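Local coordinates for protein hydrazine synthase subunit alpha (Candidatus Kuenenia stuttgartiensis, PDB 5C2V) that condenses hydroxylamine with ammonia to form hydrazine, as the heme c-carrying alpha subunit of the anammox hydrazine synthase complex, at residues Val71-Cys83 and Phe93-Trp106. Residues are numbered along the deposited sequence; the frame is centred on the assembly and turned at random.
Sequences VLTNDFATAFDPC and FAGVHKKGGGCQIW. With BET (trimethyl glycine), chain B.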
# COMPACT_ATOMS: atom_id res chain seq x y z
N VAL D 71 -6.32 -33.03 -35.04
CA VAL D 71 -5.10 -32.24 -34.88
C VAL D 71 -4.66 -31.60 -36.20
O VAL D 71 -4.28 -32.30 -37.14
CB VAL D 71 -3.93 -33.09 -34.33
CG1 VAL D 71 -2.66 -32.26 -34.25
CG2 VAL D 71 -4.29 -33.68 -32.98
N LEU D 72 -4.72 -30.28 -36.26
CA LEU D 72 -4.34 -29.53 -37.46
C LEU D 72 -2.84 -29.27 -37.57
O LEU D 72 -2.28 -29.22 -38.67
CB LEU D 72 -5.09 -28.19 -37.51
CG LEU D 72 -6.57 -28.22 -37.93
CD1 LEU D 72 -7.46 -28.83 -36.86
CD2 LEU D 72 -7.05 -26.83 -38.29
N THR D 73 -2.19 -29.11 -36.42
CA THR D 73 -0.82 -28.59 -36.34
C THR D 73 0.28 -29.65 -36.34
O THR D 73 1.43 -29.34 -36.03
CB THR D 73 -0.65 -27.70 -35.11
OG1 THR D 73 -1.17 -28.37 -33.95
CG2 THR D 73 -1.39 -26.39 -35.31
N ASN D 74 -0.07 -30.89 -36.66
CA ASN D 74 0.85 -32.03 -36.59
C ASN D 74 2.22 -31.78 -37.25
O ASN D 74 3.19 -32.46 -36.93
CB ASN D 74 0.21 -33.26 -37.24
CG ASN D 74 -0.24 -34.30 -36.23
OD1 ASN D 74 0.37 -34.45 -35.17
ND2 ASN D 74 -1.30 -35.03 -36.56
N ASP D 75 2.28 -30.83 -38.17
CA ASP D 75 3.56 -30.43 -38.76
C ASP D 75 4.38 -29.54 -37.83
O ASP D 75 5.56 -29.28 -38.09
CB ASP D 75 3.32 -29.70 -40.09
CG ASP D 75 2.75 -30.61 -41.16
OD1 ASP D 75 2.09 -31.60 -40.80
OD2 ASP D 75 2.97 -30.32 -42.35
N PHE D 76 3.77 -29.07 -36.75
CA PHE D 76 4.45 -28.17 -35.81
C PHE D 76 4.81 -28.87 -34.50
O PHE D 76 3.98 -29.57 -33.92
CB PHE D 76 3.58 -26.95 -35.52
CG PHE D 76 3.42 -26.02 -36.68
CD1 PHE D 76 4.33 -25.01 -36.91
CD2 PHE D 76 2.34 -26.15 -37.55
CE1 PHE D 76 4.19 -24.15 -37.98
CE2 PHE D 76 2.19 -25.30 -38.62
CZ PHE D 76 3.12 -24.29 -38.84
N ALA D 77 6.03 -28.65 -34.04
CA ALA D 77 6.46 -29.17 -32.75
C ALA D 77 5.73 -28.43 -31.63
O ALA D 77 5.30 -29.04 -30.65
CB ALA D 77 7.97 -29.03 -32.59
N THR D 78 5.59 -27.12 -31.80
CA THR D 78 4.89 -26.29 -30.84
C THR D 78 3.91 -25.37 -31.56
O THR D 78 4.30 -24.63 -32.46
CB THR D 78 5.86 -25.43 -30.00
OG1 THR D 78 6.77 -26.29 -29.30
CG2 THR D 78 5.10 -24.57 -29.00
N ALA D 79 2.64 -25.42 -31.17
CA ALA D 79 1.63 -24.56 -31.77
C ALA D 79 0.59 -24.11 -30.75
O ALA D 79 0.11 -24.91 -29.95
CB ALA D 79 0.96 -25.27 -32.92
N PHE D 80 0.24 -22.82 -30.79
CA PHE D 80 -0.67 -22.24 -29.81
C PHE D 80 -1.22 -20.89 -30.27
O PHE D 80 -0.94 -20.44 -31.38
CB PHE D 80 0.03 -22.09 -28.45
CG PHE D 80 1.28 -21.26 -28.50
CD1 PHE D 80 2.48 -21.80 -28.94
CD2 PHE D 80 1.26 -19.94 -28.09
CE1 PHE D 80 3.63 -21.04 -28.99
CE2 PHE D 80 2.41 -19.17 -28.13
CZ PHE D 80 3.60 -19.72 -28.58
N ASP D 81 -2.00 -20.26 -29.40
CA ASP D 81 -2.63 -18.96 -29.66
C ASP D 81 -3.50 -18.92 -30.92
O ASP D 81 -3.16 -18.24 -31.88
CB ASP D 81 -1.56 -17.87 -29.76
CG ASP D 81 -1.02 -17.45 -28.40
OD1 ASP D 81 -1.75 -17.62 -27.40
OD2 ASP D 81 0.12 -16.96 -28.34
N PRO D 82 -4.63 -19.65 -30.91
CA PRO D 82 -5.54 -19.63 -32.05
C PRO D 82 -6.34 -18.33 -32.15
O PRO D 82 -6.82 -17.83 -31.14
CB PRO D 82 -6.49 -20.81 -31.78
CG PRO D 82 -5.88 -21.56 -30.62
CD PRO D 82 -5.11 -20.55 -29.85
N CYS D 83 -6.48 -17.79 -33.36
CA CYS D 83 -7.40 -16.68 -33.61
C CYS D 83 -8.12 -16.88 -34.94
O CYS D 83 -7.48 -16.94 -35.98
CB CYS D 83 -6.66 -15.34 -33.60
SG CYS D 83 -7.75 -13.89 -33.64
N PHE D 93 -2.16 -18.25 -35.93
CA PHE D 93 -1.62 -18.75 -34.68
C PHE D 93 -0.12 -18.53 -34.56
O PHE D 93 0.53 -18.01 -35.48
CB PHE D 93 -1.94 -20.24 -34.53
CG PHE D 93 -1.31 -21.11 -35.58
CD1 PHE D 93 -1.89 -21.24 -36.83
CD2 PHE D 93 -0.13 -21.80 -35.32
CE1 PHE D 93 -1.32 -22.05 -37.80
CE2 PHE D 93 0.45 -22.60 -36.29
CZ PHE D 93 -0.15 -22.73 -37.53
N ALA D 94 0.44 -18.92 -33.42
CA ALA D 94 1.88 -18.91 -33.21
C ALA D 94 2.38 -20.34 -33.20
O ALA D 94 1.76 -21.22 -32.60
CB ALA D 94 2.23 -18.20 -31.92
N GLY D 95 3.50 -20.59 -33.86
CA GLY D 95 4.00 -21.95 -33.96
C GLY D 95 5.49 -22.12 -34.18
O GLY D 95 6.17 -21.21 -34.67
N VAL D 96 5.99 -23.29 -33.80
CA VAL D 96 7.36 -23.67 -34.07
C VAL D 96 7.36 -24.87 -35.02
O VAL D 96 6.96 -25.97 -34.64
CB VAL D 96 8.13 -24.03 -32.79
CG1 VAL D 96 9.59 -24.31 -33.11
CG2 VAL D 96 8.02 -22.91 -31.77
N HIS D 97 7.81 -24.64 -36.25
CA HIS D 97 7.82 -25.69 -37.26
C HIS D 97 8.80 -26.80 -36.88
O HIS D 97 9.84 -26.53 -36.28
CB HIS D 97 8.17 -25.11 -38.63
CG HIS D 97 7.78 -25.99 -39.78
ND1 HIS D 97 6.81 -26.96 -39.68
CD2 HIS D 97 8.23 -26.03 -41.06
CE1 HIS D 97 6.68 -27.57 -40.85
NE2 HIS D 97 7.53 -27.03 -41.70
N LYS D 98 8.47 -28.04 -37.23
CA LYS D 98 9.33 -29.17 -36.93
C LYS D 98 10.66 -29.08 -37.67
O LYS D 98 11.63 -29.74 -37.30
CB LYS D 98 8.63 -30.49 -37.28
CG LYS D 98 7.61 -30.94 -36.24
CD LYS D 98 7.03 -32.31 -36.60
CE LYS D 98 6.07 -32.80 -35.52
NZ LYS D 98 5.50 -34.13 -35.85
N LYS D 99 10.69 -28.26 -38.71
CA LYS D 99 11.91 -28.04 -39.49
C LYS D 99 12.67 -26.81 -39.00
O LYS D 99 13.69 -26.43 -39.57
CB LYS D 99 11.57 -27.90 -40.97
CG LYS D 99 10.85 -29.11 -41.54
CD LYS D 99 10.39 -28.87 -42.97
CE LYS D 99 9.61 -30.06 -43.50
NZ LYS D 99 9.09 -29.82 -44.88
N GLY D 100 12.16 -26.19 -37.93
CA GLY D 100 12.82 -25.03 -37.34
C GLY D 100 12.24 -23.70 -37.79
O GLY D 100 11.11 -23.63 -38.28
N GLY D 101 13.02 -22.64 -37.61
CA GLY D 101 12.61 -21.30 -37.99
C GLY D 101 12.27 -20.45 -36.78
O GLY D 101 12.14 -19.22 -36.89
N GLY D 102 12.12 -21.09 -35.63
CA GLY D 102 11.77 -20.39 -34.40
C GLY D 102 10.27 -20.33 -34.21
O GLY D 102 9.51 -20.96 -34.95
N CYS D 103 9.83 -19.56 -33.22
CA CYS D 103 8.41 -19.40 -32.96
C CYS D 103 7.90 -18.19 -33.73
O CYS D 103 8.25 -17.05 -33.42
CB CYS D 103 8.13 -19.24 -31.46
SG CYS D 103 6.38 -19.25 -31.03
N GLN D 104 7.06 -18.45 -34.72
CA GLN D 104 6.63 -17.41 -35.65
C GLN D 104 5.11 -17.37 -35.80
O GLN D 104 4.39 -18.17 -35.20
CB GLN D 104 7.28 -17.62 -37.01
CG GLN D 104 8.80 -17.71 -36.98
CD GLN D 104 9.47 -16.35 -36.81
OE1 GLN D 104 8.80 -15.32 -36.74
NE2 GLN D 104 10.80 -16.35 -36.74
N ILE D 105 4.63 -16.44 -36.61
CA ILE D 105 3.21 -16.32 -36.90
C ILE D 105 2.86 -17.10 -38.16
O ILE D 105 3.53 -16.97 -39.18
CB ILE D 105 2.78 -14.85 -37.06
CG1 ILE D 105 3.13 -14.05 -35.80
CG2 ILE D 105 1.29 -14.75 -37.35
CD1 ILE D 105 2.40 -14.50 -34.56
N TRP D 106 1.81 -17.91 -38.08
CA TRP D 106 1.36 -18.70 -39.21
C TRP D 106 -0.15 -18.56 -39.37
O TRP D 106 -0.82 -18.05 -38.48
CB TRP D 106 1.72 -20.18 -39.02
CG TRP D 106 3.18 -20.43 -38.72
CD1 TRP D 106 3.82 -20.18 -37.54
CD2 TRP D 106 4.15 -21.00 -39.60
NE1 TRP D 106 5.14 -20.55 -37.64
CE2 TRP D 106 5.37 -21.06 -38.90
CE3 TRP D 106 4.11 -21.47 -40.92
CZ2 TRP D 106 6.54 -21.56 -39.46
CZ3 TRP D 106 5.27 -21.97 -41.48
CH2 TRP D 106 6.47 -22.01 -40.75
N BET B . 3.07 -32.96 -31.54
CA BET B . 2.69 -34.42 -31.72
C BET B . 1.35 -34.75 -30.88
O BET B . 1.54 -35.49 -29.88
OXT BET B . 0.30 -34.23 -31.33
C1 BET B . 4.56 -32.78 -31.76
C2 BET B . 2.74 -32.48 -30.12
C3 BET B . 2.37 -32.10 -32.57
O HOH W 1 3.03 -34.64 -35.27
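Phe76 takes the edge of Phe93 on one face of its ring and points its own edge at Trp106, at the end of an antiparallel beta hairpin, strands 76-84 and 90-97, where it pairs with His97. Strand 103-109 continues the sheet, and the four-stranded antiparallel sheet is consistent with a blade of the six-bladed propeller in the N-terminal domain. A flat ring suits position 76 because it offers both a face, to Phe93, and an edge, to Trp106. The planes of Phe76 and Phe93 stand at 90°, with Phe93 CZ 3.6 Å from Phe76 CE2. At the indole, Phe76 CE1 sits 3.4 Å from Trp106 CE2, over the middle of the ring system. With CG anti to its carbonyl carbon (chi1 -69°), the Phe76 ring passes Gly95, CD1 near its backbone; Gly95 O also accepts from Trp106 NE1, which helps hold the indole. His97 ND1 lies over the opposite face of Phe76 from Phe93.

The other face of the sheet carries Phe80 and Ala94, with Cys103 from the next strand. The small Ala94 lets its CB rest over the Phe80 ring as a CH-pi contact, 4.1 Å from the centroid, while Cys103 SG approaches obliquely. A classic beta bulge shifts the register by one residue: Ala77 and Thr78 both face Val96, and their N atoms make weak bonds to Val96 O.

Beyond it, Lys98 reaches back to the turn at Thr73-Phe76, beside the trimethyl glycine pocket. Its extended chain brings NZ 3.0 Å from Asn74 O, nearly in line with the carbonyl, and a water accepting from NZ donates to both Asn74 O and Asn74 OD1.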